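Local coordinates for putative uronate isomerase (Thermotoga maritima, PDB 4NAR), which belongs to the lactate racemase family and may interconvert the enantiomers of lactate or a related compound, though its activity is only inferred, at residues T37-V42 / E278-W283; N68-H73 / H97-F102; I132-L137 / G169-E174. One frame throughout, in Å; residues are numbered along the deposited sequence.

Contact 1: residues T37-V42 / E278-W283; sequences TDYTRV and EYDEVW. With ACT (acetate ion), chain E; SO4 (sulfate ion), chain C; SO4 (sulfate ion), chain B.
The Y39 ring reaches past the E278 carbonyl to D280, CE2 coming to 3.4 Å from E278 O, with D280 CB at the ring's edge beside the hydroxyl. CG of Y39 stands between the backbone N and the carbonyl carbon (chi1 73°), which starts the ring on its course across the gap. The ring and the D280 carboxylate are turned 59° apart, and Y39 OH comes to 2.9 Å from D280 OD2. That carboxylate oxygen forms salt bridges with R74 and R313, while R74 makes a cation-pi contact with Y39. A water extends the reach of the phenol: it sits 2.6 Å from Y39 OH and donates to OE2 of E281.

V42 and E278 cross at about a right angle, with V42 CG2 packed 3.7 Å from CD of the glutamate, whose OE2 forms a salt bridge with K417. Between these two patches T40 is buried. Its carbonyl O receives a hydrogen bond from a second water, and that water accepts from V42 N and weakly reaches Y279 OH; T40 OG1 has no polar partner in the model.

The loop 37-42 follows strand 31-36 of the lactate racemase N-terminal region and here meets the chain leading into helix 282-285, beside a pocket holding several anions, probably from the crystallisation liquor. These belong to two lobes, and, as in lactate racemase, the cleft between the lobes is the likely active site. R41 NH2 forms a hydrogen bond to the acetate O at 2.6 Å and points a second N-H at O1 of one sulfate, modelled too close to be trusted. Across the pocket, NE1 of W283 donates to O4 of the other sulfate over 3.0 Å, the anion lying near the indole plane, while H352 stacks on the tryptophan ring.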
loop_
_atom_site.group_PDB
_atom_site.type_symbol
_atom_site.label_atom_id
_atom_site.label_comp_id
_atom_site.label_asym_id
_atom_site.label_seq_id
_atom_site.Cartn_x
_atom_site.Cartn_y
_atom_site.Cartn_z
ATOM N N THR A 37 -6.167 8.192 -1.617
ATOM C CA THR A 37 -6.056 6.854 -1.039
ATOM C C THR A 37 -7.453 6.284 -0.776
ATOM O O THR A 37 -8.466 7.015 -0.841
ATOM C CB THR A 37 -5.247 6.888 0.291
ATOM O OG1 THR A 37 -5.920 7.717 1.253
ATOM C CG2 THR A 37 -3.832 7.441 0.060
ATOM N N ASP A 38 -7.523 4.988 -0.468
ATOM C CA ASP A 38 -8.833 4.344 -0.306
ATOM C C ASP A 38 -9.150 4.069 1.171
ATOM O O ASP A 38 -8.388 4.493 2.055
ATOM C CB ASP A 38 -8.953 3.075 -1.163
ATOM C CG ASP A 38 -7.962 1.993 -0.753
ATOM O OD1 ASP A 38 -7.142 2.280 0.154
ATOM O OD2 ASP A 38 -7.993 0.871 -1.338
ATOM N N TYR A 39 -10.262 3.364 1.423
ATOM C CA TYR A 39 -10.758 3.102 2.789
ATOM C C TYR A 39 -9.689 2.373 3.611
ATOM O O TYR A 39 -9.750 2.321 4.845
ATOM C CB TYR A 39 -12.042 2.250 2.744
ATOM C CG TYR A 39 -11.775 0.800 2.361
ATOM C CD1 TYR A 39 -11.660 0.423 1.023
ATOM C CD2 TYR A 39 -11.598 -0.186 3.340
ATOM C CE1 TYR A 39 -11.389 -0.887 0.670
ATOM C CE2 TYR A 39 -11.326 -1.501 2.992
ATOM C CZ TYR A 39 -11.227 -1.848 1.655
ATOM O OH TYR A 39 -10.951 -3.157 1.293
ATOM N N THR A 40 -8.728 1.802 2.887
ATOM C CA THR A 40 -7.650 0.993 3.437
ATOM C C THR A 40 -6.608 1.867 4.153
ATOM O O THR A 40 -5.866 1.390 5.026
ATOM C CB THR A 40 -7.021 0.139 2.285
ATOM O OG1 THR A 40 -7.427 -1.233 2.413
ATOM C CG2 THR A 40 -5.501 0.275 2.189
ATOM N N ARG A 41 -6.562 3.147 3.792
ATOM C CA ARG A 41 -5.611 4.081 4.406
ATOM C C ARG A 41 -6.271 5.001 5.425
ATOM O O ARG A 41 -7.131 5.822 5.076
ATOM C CB ARG A 41 -4.927 4.936 3.340
ATOM C CG ARG A 41 -4.092 4.130 2.360
ATOM C CD ARG A 41 -2.749 3.785 2.971
ATOM N NE ARG A 41 -1.848 3.265 1.950
ATOM C CZ ARG A 41 -1.065 4.017 1.176
ATOM N NH1 ARG A 41 -1.051 5.347 1.310
ATOM N NH2 ARG A 41 -0.287 3.425 0.269
ATOM N N VAL A 42 -5.872 4.860 6.685
ATOM C CA VAL A 42 -6.325 5.784 7.721
ATOM C C VAL A 42 -5.326 6.945 7.810
ATOM O O VAL A 42 -4.186 6.775 8.275
ATOM C CB VAL A 42 -6.508 5.065 9.087
ATOM C CG1 VAL A 42 -7.268 5.957 10.086
ATOM C CG2 VAL A 42 -7.260 3.748 8.877
ATOM N N GLU A 278 -10.289 -1.230 8.921
ATOM C CA GLU A 278 -9.800 -0.754 7.625
ATOM C C GLU A 278 -9.158 -1.870 6.781
ATOM O O GLU A 278 -9.157 -1.806 5.548
ATOM C CB GLU A 278 -8.805 0.401 7.802
ATOM C CG GLU A 278 -7.490 -0.004 8.463
ATOM C CD GLU A 278 -7.497 0.222 9.972
ATOM O OE1 GLU A 278 -8.601 0.367 10.566
ATOM O OE2 GLU A 278 -6.390 0.260 10.564
ATOM N N TYR A 279 -8.601 -2.879 7.443
ATOM C CA TYR A 279 -8.053 -4.017 6.719
ATOM C C TYR A 279 -9.133 -5.089 6.546
ATOM O O TYR A 279 -9.533 -5.765 7.483
ATOM C CB TYR A 279 -6.793 -4.552 7.391
ATOM C CG TYR A 279 -5.661 -3.541 7.426
ATOM C CD1 TYR A 279 -5.465 -2.641 6.379
ATOM C CD2 TYR A 279 -4.786 -3.480 8.511
ATOM C CE1 TYR A 279 -4.426 -1.712 6.409
ATOM C CE2 TYR A 279 -3.741 -2.560 8.553
ATOM C CZ TYR A 279 -3.569 -1.674 7.500
ATOM O OH TYR A 279 -2.539 -0.757 7.532
ATOM N N ASP A 280 -9.578 -5.224 5.305
ATOM C CA ASP A 280 -10.832 -5.875 4.953
ATOM C C ASP A 280 -10.680 -7.388 4.759
ATOM O O ASP A 280 -11.657 -8.151 4.765
ATOM C CB ASP A 280 -11.296 -5.256 3.624
ATOM C CG ASP A 280 -12.700 -4.763 3.687
ATOM O OD1 ASP A 280 -13.272 -4.847 4.787
ATOM O OD2 ASP A 280 -13.240 -4.292 2.658
ATOM N N GLU A 281 -9.441 -7.804 4.549
ATOM C CA GLU A 281 -9.173 -9.127 4.029
ATOM C C GLU A 281 -7.706 -9.386 4.273
ATOM O O GLU A 281 -6.960 -8.460 4.638
ATOM C CB GLU A 281 -9.457 -9.152 2.529
ATOM C CG GLU A 281 -8.556 -8.204 1.758
ATOM C CD GLU A 281 -9.185 -7.662 0.476
ATOM O OE1 GLU A 281 -10.379 -7.943 0.216
ATOM O OE2 GLU A 281 -8.479 -6.936 -0.269
ATOM N N VAL A 282 -7.290 -10.635 4.074
ATOM C CA VAL A 282 -5.912 -11.036 4.374
ATOM C C VAL A 282 -4.881 -10.222 3.572
ATOM O O VAL A 282 -3.804 -9.874 4.089
ATOM C CB VAL A 282 -5.712 -12.545 4.165
ATOM C CG1 VAL A 282 -4.293 -12.945 4.516
ATOM C CG2 VAL A 282 -6.720 -13.328 5.029
ATOM N N TRP A 283 -5.238 -9.893 2.330
ATOM C CA TRP A 283 -4.395 -9.073 1.462
ATOM C C TRP A 283 -3.844 -7.854 2.192
ATOM O O TRP A 283 -2.663 -7.553 2.070
ATOM C CB TRP A 283 -5.173 -8.607 0.231
ATOM C CG TRP A 283 -4.301 -8.148 -0.921
ATOM C CD1 TRP A 283 -4.059 -6.854 -1.321
ATOM C CD2 TRP A 283 -3.585 -8.988 -1.837
ATOM N NE1 TRP A 283 -3.236 -6.848 -2.430
ATOM C CE2 TRP A 283 -2.931 -8.143 -2.765
ATOM C CE3 TRP A 283 -3.446 -10.379 -1.970
ATOM C CZ2 TRP A 283 -2.135 -8.649 -3.813
ATOM C CZ3 TRP A 283 -2.666 -10.879 -3.007
ATOM C CH2 TRP A 283 -2.009 -10.015 -3.910
HETATM C C ACT E . -0.074 5.698 -1.584
HETATM O O ACT E . 0.956 5.022 -1.408
HETATM O OXT ACT E . -0.016 6.850 -1.117
HETATM C CH3 ACT E . -1.275 5.143 -2.301
HETATM S S SO4 C . -1.020 -0.197 0.621
HETATM O O1 SO4 C . -0.134 0.933 0.268
HETATM O O2 SO4 C . -2.351 0.017 0.023
HETATM O O3 SO4 C . -0.499 -1.488 0.141
HETATM O O4 SO4 C . -1.132 -0.223 2.083
HETATM S S SO4 B . -1.824 -4.059 -4.661
HETATM O O1 SO4 B . -0.523 -3.536 -5.115
HETATM O O2 SO4 B . -2.856 -3.030 -4.871
HETATM O O3 SO4 B . -2.143 -5.280 -5.413
HETATM O O4 SO4 B . -1.744 -4.388 -3.222
HETATM O O HOH W 1 -10.269 -4.534 -0.802
HETATM O O HOH W 2 -3.819 2.314 7.051
#

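Contact 2: residues N68-H73 / H97-F102; sequences NASGTH and HNHEFF. With SO4 (sulfate ion), chain B.
F101 receives two quite different neighbours from one turn: the carbonyl O of G71 approaches its CD2 to 3.2 Å, and the methyl CG2 of T72 sits over a face of the ring. The methyl makes a CH-pi contact, 3.9 Å from the centroid of F101 and 19° off its normal. The T72 and F101 side chains run side by side and point the same way, with CG of F101 anti to its backbone N (chi1 -171°). F102 adds its CZ to the threonine methyl and lays its own ring over CD1 of F101.

Residues S70 to H73 form a type II' turn in which G71 takes the positive phi. T72 N and OG1 both bind a sulfate, the hydroxyl donating to O3 over 2.7 Å and also being hydrogen-bonded to H315; H180, W283 and N348 bind the same anion. S70 OG donates to the G71 carbonyl from above its plane, so the oxygen that lies beside the F101 ring has a hydrogen-bond donor within its own turn.

The two segments leave the C-terminal ends of the parallel strands 63-68 and 94-97, joined by a beta-alpha-beta crossover through helix 78-85. This is the end of the sheet where Rossmann-like folds usually place their binding sites. One direct backbone bond joins the segments, N68 N to H97 O, 3.0 Å long.

Beyond it, waters fill in for direct pairing. One accepts from N68 ND2 and H99 N and donates to N98 OD1, an oxygen that also accepts from the backbone N of M76. The other donates to S70 OG and accepts from F101 N. H99 packs its CB 3.2 Å from the carbonyl O of N68, and its NE2 is hydrogen-bonded to A171 O; F101 N lies above the centre of the imidazole.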
loop_
_atom_site.group_PDB
_atom_site.type_symbol
_atom_site.label_atom_id
_atom_site.label_comp_id
_atom_site.label_asym_id
_atom_site.label_seq_id
_atom_site.Cartn_x
_atom_site.Cartn_y
_atom_site.Cartn_z
ATOM N N ASN A 68 -10.246 7.159 -6.925
ATOM C CA ASN A 68 -9.801 6.292 -5.866
ATOM C C ASN A 68 -8.600 5.477 -6.334
ATOM O O ASN A 68 -8.741 4.605 -7.200
ATOM C CB ASN A 68 -10.938 5.344 -5.474
ATOM C CG ASN A 68 -10.547 4.414 -4.342
ATOM O OD1 ASN A 68 -10.229 4.869 -3.235
ATOM N ND2 ASN A 68 -10.561 3.103 -4.612
ATOM N N ALA A 69 -7.428 5.751 -5.759
ATOM C CA ALA A 69 -6.234 4.965 -6.073
ATOM C C ALA A 69 -6.328 3.587 -5.407
ATOM O O ALA A 69 -5.686 3.339 -4.370
ATOM C CB ALA A 69 -4.964 5.694 -5.625
ATOM N N SER A 70 -7.110 2.697 -6.011
ATOM C CA SER A 70 -7.441 1.410 -5.383
ATOM C C SER A 70 -6.324 0.348 -5.385
ATOM O O SER A 70 -6.270 -0.521 -4.497
ATOM C CB SER A 70 -8.663 0.805 -6.078
ATOM O OG SER A 70 -8.299 0.286 -7.357
ATOM N N GLY A 71 -5.446 0.395 -6.379
ATOM C CA GLY A 71 -4.625 -0.773 -6.669
ATOM C C GLY A 71 -5.550 -1.944 -7.006
ATOM O O GLY A 71 -6.536 -1.767 -7.734
ATOM N N THR A 72 -5.267 -3.134 -6.474
ATOM C CA THR A 72 -6.168 -4.278 -6.698
ATOM C C THR A 72 -7.365 -4.325 -5.737
ATOM O O THR A 72 -8.211 -5.221 -5.850
ATOM C CB THR A 72 -5.437 -5.642 -6.592
ATOM O OG1 THR A 72 -4.812 -5.748 -5.311
ATOM C CG2 THR A 72 -4.382 -5.800 -7.687
ATOM N N HIS A 73 -7.428 -3.377 -4.794
ATOM C CA HIS A 73 -8.476 -3.377 -3.764
ATOM C C HIS A 73 -9.883 -3.152 -4.315
ATOM O O HIS A 73 -10.050 -2.634 -5.426
ATOM C CB HIS A 73 -8.216 -2.306 -2.703
ATOM C CG HIS A 73 -6.885 -2.418 -2.038
ATOM N ND1 HIS A 73 -6.395 -1.436 -1.201
ATOM C CD2 HIS A 73 -5.935 -3.381 -2.093
ATOM C CE1 HIS A 73 -5.200 -1.796 -0.761
ATOM N NE2 HIS A 73 -4.897 -2.970 -1.289
ATOM N N HIS A 97 -14.947 8.835 -8.666
ATOM C CA HIS A 97 -14.693 7.726 -9.581
ATOM C C HIS A 97 -13.933 6.616 -8.853
ATOM O O HIS A 97 -12.985 6.869 -8.097
ATOM C CB HIS A 97 -13.887 8.160 -10.826
ATOM C CG HIS A 97 -14.492 9.312 -11.584
ATOM N ND1 HIS A 97 -15.410 9.134 -12.590
ATOM C CD2 HIS A 97 -14.283 10.649 -11.481
ATOM C CE1 HIS A 97 -15.758 10.322 -13.082
ATOM N NE2 HIS A 97 -15.092 11.248 -12.429
ATOM N N ASN A 98 -14.359 5.381 -9.077
ATOM C CA ASN A 98 -13.512 4.259 -8.723
ATOM C C ASN A 98 -12.508 4.005 -9.855
ATOM O O ASN A 98 -12.755 4.360 -11.027
ATOM C CB ASN A 98 -14.336 2.993 -8.449
ATOM C CG ASN A 98 -14.871 2.939 -7.029
ATOM O OD1 ASN A 98 -14.137 2.642 -6.080
ATOM N ND2 ASN A 98 -16.161 3.228 -6.874
ATOM N N HIS A 99 -11.370 3.417 -9.494
ATOM C CA HIS A 99 -10.406 2.939 -10.484
ATOM C C HIS A 99 -10.923 1.584 -10.994
ATOM O O HIS A 99 -11.693 0.926 -10.299
ATOM C CB HIS A 99 -9.007 2.818 -9.850
ATOM C CG HIS A 99 -7.963 2.288 -10.789
ATOM N ND1 HIS A 99 -7.877 2.666 -12.103
ATOM C CD2 HIS A 99 -6.946 1.402 -10.571
ATOM C CE1 HIS A 99 -6.858 2.031 -12.680
ATOM N NE2 HIS A 99 -6.285 1.271 -11.765
ATOM N N GLU A 100 -10.531 1.189 -12.208
ATOM C CA GLU A 100 -10.921 -0.108 -12.781
ATOM C C GLU A 100 -9.674 -0.875 -13.221
ATOM O O GLU A 100 -9.397 -1.030 -14.416
ATOM C CB GLU A 100 -11.861 0.083 -13.969
ATOM C CG GLU A 100 -13.080 0.919 -13.658
ATOM C CD GLU A 100 -13.707 1.487 -14.915
ATOM O OE1 GLU A 100 -14.499 0.739 -15.557
ATOM O OE2 GLU A 100 -13.400 2.667 -15.263
ATOM N N PHE A 101 -8.938 -1.345 -12.220
ATOM C CA PHE A 101 -7.616 -1.947 -12.367
ATOM C C PHE A 101 -7.626 -3.052 -13.426
ATOM O O PHE A 101 -6.672 -3.212 -14.207
ATOM C CB PHE A 101 -7.222 -2.530 -10.997
ATOM C CG PHE A 101 -5.805 -3.005 -10.908
ATOM C CD1 PHE A 101 -5.452 -4.271 -11.352
ATOM C CD2 PHE A 101 -4.826 -2.198 -10.351
ATOM C CE1 PHE A 101 -4.134 -4.726 -11.264
ATOM C CE2 PHE A 101 -3.517 -2.643 -10.247
ATOM C CZ PHE A 101 -3.168 -3.912 -10.713
ATOM N N PHE A 102 -8.716 -3.819 -13.437
ATOM C CA PHE A 102 -8.773 -5.029 -14.254
ATOM C C PHE A 102 -9.515 -4.797 -15.557
ATOM O O PHE A 102 -9.800 -5.750 -16.267
ATOM C CB PHE A 102 -9.476 -6.154 -13.487
ATOM C CG PHE A 102 -8.797 -6.531 -12.195
ATOM C CD1 PHE A 102 -7.754 -7.458 -12.178
ATOM C CD2 PHE A 102 -9.215 -5.967 -10.988
ATOM C CE1 PHE A 102 -7.124 -7.809 -10.964
ATOM C CE2 PHE A 102 -8.593 -6.304 -9.773
ATOM C CZ PHE A 102 -7.545 -7.224 -9.761
HETATM S S SO4 B . -1.824 -4.059 -4.661
HETATM O O1 SO4 B . -0.523 -3.536 -5.115
HETATM O O2 SO4 B . -2.856 -3.030 -4.871
HETATM O O3 SO4 B . -2.143 -5.280 -5.413
HETATM O O4 SO4 B . -1.744 -4.388 -3.222
HETATM O O HOH W 3 -11.678 1.905 -7.026
HETATM O O HOH W 4 -9.861 -1.445 -9.231
#

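Contact 3: residues I132-L137 / G169-E174; sequences IKVNRL and GIASTE
K133 and E174 form a salt bridge, NZ to OE2 at 2.6 Å, with the ammonium on the syn side of the carboxylate and 17° out of its plane. Two bonds to the backbone lie deeper. S172 OG donates to the carbonyl O of K133 over 2.9 Å, tilted from the carbonyl plane, its position set by chi1 of 48°, which places OG between the backbone N and the carbonyl carbon. N135 N donates to I170 O, also at 2.9 Å.

These two strand groups, K133 O and N135 N, lie on one edge of strand 130-135; the other edge pairs with strand 107-113. The loop before helix 173-186 thus runs alongside strand 130-135 in roughly the opposite direction. CA-H...O contacts from A171 CA to K133 O and from V134 CA to I170 O lie between these bonds, and V134 CG1 packs 4.0 Å from A171 CB. At the strand end N135 OD1 accepts from L137 N, an Asx turn, while its ND2 is hydrogen-bonded to ND1 of H99.

S172 is the N-cap residue of helix 173-186, yet its hydroxyl is spent on the strand. E174, in the first turn, brings a negative charge to the positive end of the helix dipole, which, together with the K133 ammonium, would probably favour its ionised form.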
loop_
_atom_site.group_PDB
_atom_site.type_symbol
_atom_site.label_atom_id
_atom_site.label_comp_id
_atom_site.label_asym_id
_atom_site.label_seq_id
_atom_site.Cartn_x
_atom_site.Cartn_y
_atom_site.Cartn_z
ATOM N N ILE A 132 3.009 -0.179 -19.798
ATOM C CA ILE A 132 2.532 0.654 -18.697
ATOM C C ILE A 132 1.162 1.227 -19.039
ATOM O O ILE A 132 1.030 2.032 -19.968
ATOM C CB ILE A 132 3.513 1.816 -18.400
ATOM C CG1 ILE A 132 4.873 1.253 -17.985
ATOM C CG2 ILE A 132 2.985 2.724 -17.304
ATOM C CD1 ILE A 132 5.966 1.578 -18.968
ATOM N N LYS A 133 0.152 0.820 -18.276
ATOM C CA LYS A 133 -1.217 1.267 -18.517
ATOM C C LYS A 133 -1.842 1.823 -17.240
ATOM O O LYS A 133 -1.882 1.137 -16.200
ATOM C CB LYS A 133 -2.067 0.109 -19.045
ATOM C CG LYS A 133 -1.508 -0.548 -20.292
ATOM C CD LYS A 133 -2.393 -1.700 -20.717
ATOM C CE LYS A 133 -1.679 -2.607 -21.710
ATOM N NZ LYS A 133 -2.075 -4.030 -21.486
ATOM N N VAL A 134 -2.332 3.061 -17.320
ATOM C CA VAL A 134 -2.912 3.717 -16.160
ATOM C C VAL A 134 -4.278 4.316 -16.501
ATOM O O VAL A 134 -4.617 4.458 -17.697
ATOM C CB VAL A 134 -1.962 4.799 -15.611
ATOM C CG1 VAL A 134 -0.719 4.137 -15.032
ATOM C CG2 VAL A 134 -1.586 5.784 -16.716
ATOM N N ASN A 135 -5.055 4.638 -15.458
ATOM C CA ASN A 135 -6.416 5.132 -15.643
ATOM C C ASN A 135 -6.404 6.263 -16.651
ATOM O O ASN A 135 -5.560 7.176 -16.546
ATOM C CB ASN A 135 -7.019 5.656 -14.337
ATOM C CG ASN A 135 -8.536 5.745 -14.407
ATOM O OD1 ASN A 135 -9.082 6.558 -15.148
ATOM N ND2 ASN A 135 -9.222 4.875 -13.662
ATOM N N ARG A 136 -7.310 6.210 -17.628
ATOM C CA ARG A 136 -7.260 7.178 -18.726
ATOM C C ARG A 136 -7.647 8.586 -18.261
ATOM O O ARG A 136 -7.362 9.573 -18.954
ATOM C CB ARG A 136 -8.103 6.721 -19.917
ATOM C CG ARG A 136 -9.503 6.295 -19.537
ATOM C CD ARG A 136 -10.316 5.983 -20.781
ATOM N NE ARG A 136 -11.597 6.689 -20.738
ATOM C CZ ARG A 136 -11.920 7.719 -21.518
ATOM N NH1 ARG A 136 -11.066 8.163 -22.436
ATOM N NH2 ARG A 136 -13.111 8.294 -21.390
ATOM N N LEU A 137 -8.251 8.678 -17.073
ATOM C CA LEU A 137 -8.563 9.983 -16.480
ATOM C C LEU A 137 -7.360 10.915 -16.376
ATOM O O LEU A 137 -7.502 12.125 -16.562
ATOM C CB LEU A 137 -9.224 9.848 -15.108
ATOM C CG LEU A 137 -10.754 9.764 -15.067
ATOM C CD1 LEU A 137 -11.180 9.331 -13.667
ATOM C CD2 LEU A 137 -11.397 11.107 -15.422
ATOM N N GLY A 169 -1.406 2.372 -7.518
ATOM C CA GLY A 169 -2.665 3.050 -7.239
ATOM C C GLY A 169 -3.722 3.103 -8.336
ATOM O O GLY A 169 -4.896 2.752 -8.110
ATOM N N ILE A 170 -3.321 3.544 -9.525
ATOM C CA ILE A 170 -4.265 3.691 -10.623
ATOM C C ILE A 170 -3.698 3.063 -11.892
ATOM O O ILE A 170 -3.899 3.555 -13.015
ATOM C CB ILE A 170 -4.583 5.174 -10.869
ATOM C CG1 ILE A 170 -3.276 5.931 -11.146
ATOM C CG2 ILE A 170 -5.351 5.769 -9.671
ATOM C CD1 ILE A 170 -3.446 7.388 -11.395
ATOM N N ALA A 171 -2.992 1.961 -11.697
ATOM C CA ALA A 171 -2.311 1.292 -12.795
ATOM C C ALA A 171 -3.033 -0.021 -13.133
ATOM O O ALA A 171 -4.278 -0.135 -13.020
ATOM C CB ALA A 171 -0.848 1.043 -12.431
ATOM N N SER A 172 -2.250 -1.019 -13.528
ATOM C CA SER A 172 -2.819 -2.301 -13.875
ATOM C C SER A 172 -1.809 -3.429 -13.753
ATOM O O SER A 172 -0.662 -3.233 -13.322
ATOM C CB SER A 172 -3.432 -2.255 -15.281
ATOM O OG SER A 172 -2.538 -1.679 -16.221
ATOM N N THR A 173 -2.255 -4.597 -14.197
ATOM C CA THR A 173 -1.660 -5.877 -13.869
ATOM C C THR A 173 -0.180 -6.051 -14.188
ATOM O O THR A 173 0.590 -6.484 -13.328
ATOM C CB THR A 173 -2.454 -6.991 -14.556
ATOM O OG1 THR A 173 -3.766 -7.007 -13.989
ATOM C CG2 THR A 173 -1.803 -8.341 -14.333
ATOM N N GLU A 174 0.211 -5.737 -15.419
ATOM C CA GLU A 174 1.546 -6.106 -15.877
ATOM C C GLU A 174 2.630 -5.418 -15.065
ATOM O O GLU A 174 3.506 -6.097 -14.509
ATOM C CB GLU A 174 1.749 -5.832 -17.369
ATOM C CG GLU A 174 0.701 -6.446 -18.272
ATOM C CD GLU A 174 -0.461 -5.483 -18.524
ATOM O OE1 GLU A 174 -0.876 -4.752 -17.569
ATOM O OE2 GLU A 174 -0.951 -5.454 -19.684
#

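In the fold
From the N terminus, the chain leaves strand 31-36 through 37-42, the first half of contact 1, which closes only at 278-283, tying that loop to the chain entering helix 282-285. Contacts 2 and 3 both fall within that long excursion, one after the other: 68-73 with 97-102 joins the ends of neighbouring parallel strands, and then 132-137 with 169-174 ties the small antiparallel sheet to the start of helix 173-186. Contact 2 is the middle piece, about 13 Å from contact 1 and 9 Å from contact 3, centre to centre. Probable hydrogen bonds link it to both, D38 OD2 with H73 ND1 and G71 N with G169 O, whereas contacts 1 and 3 do not touch.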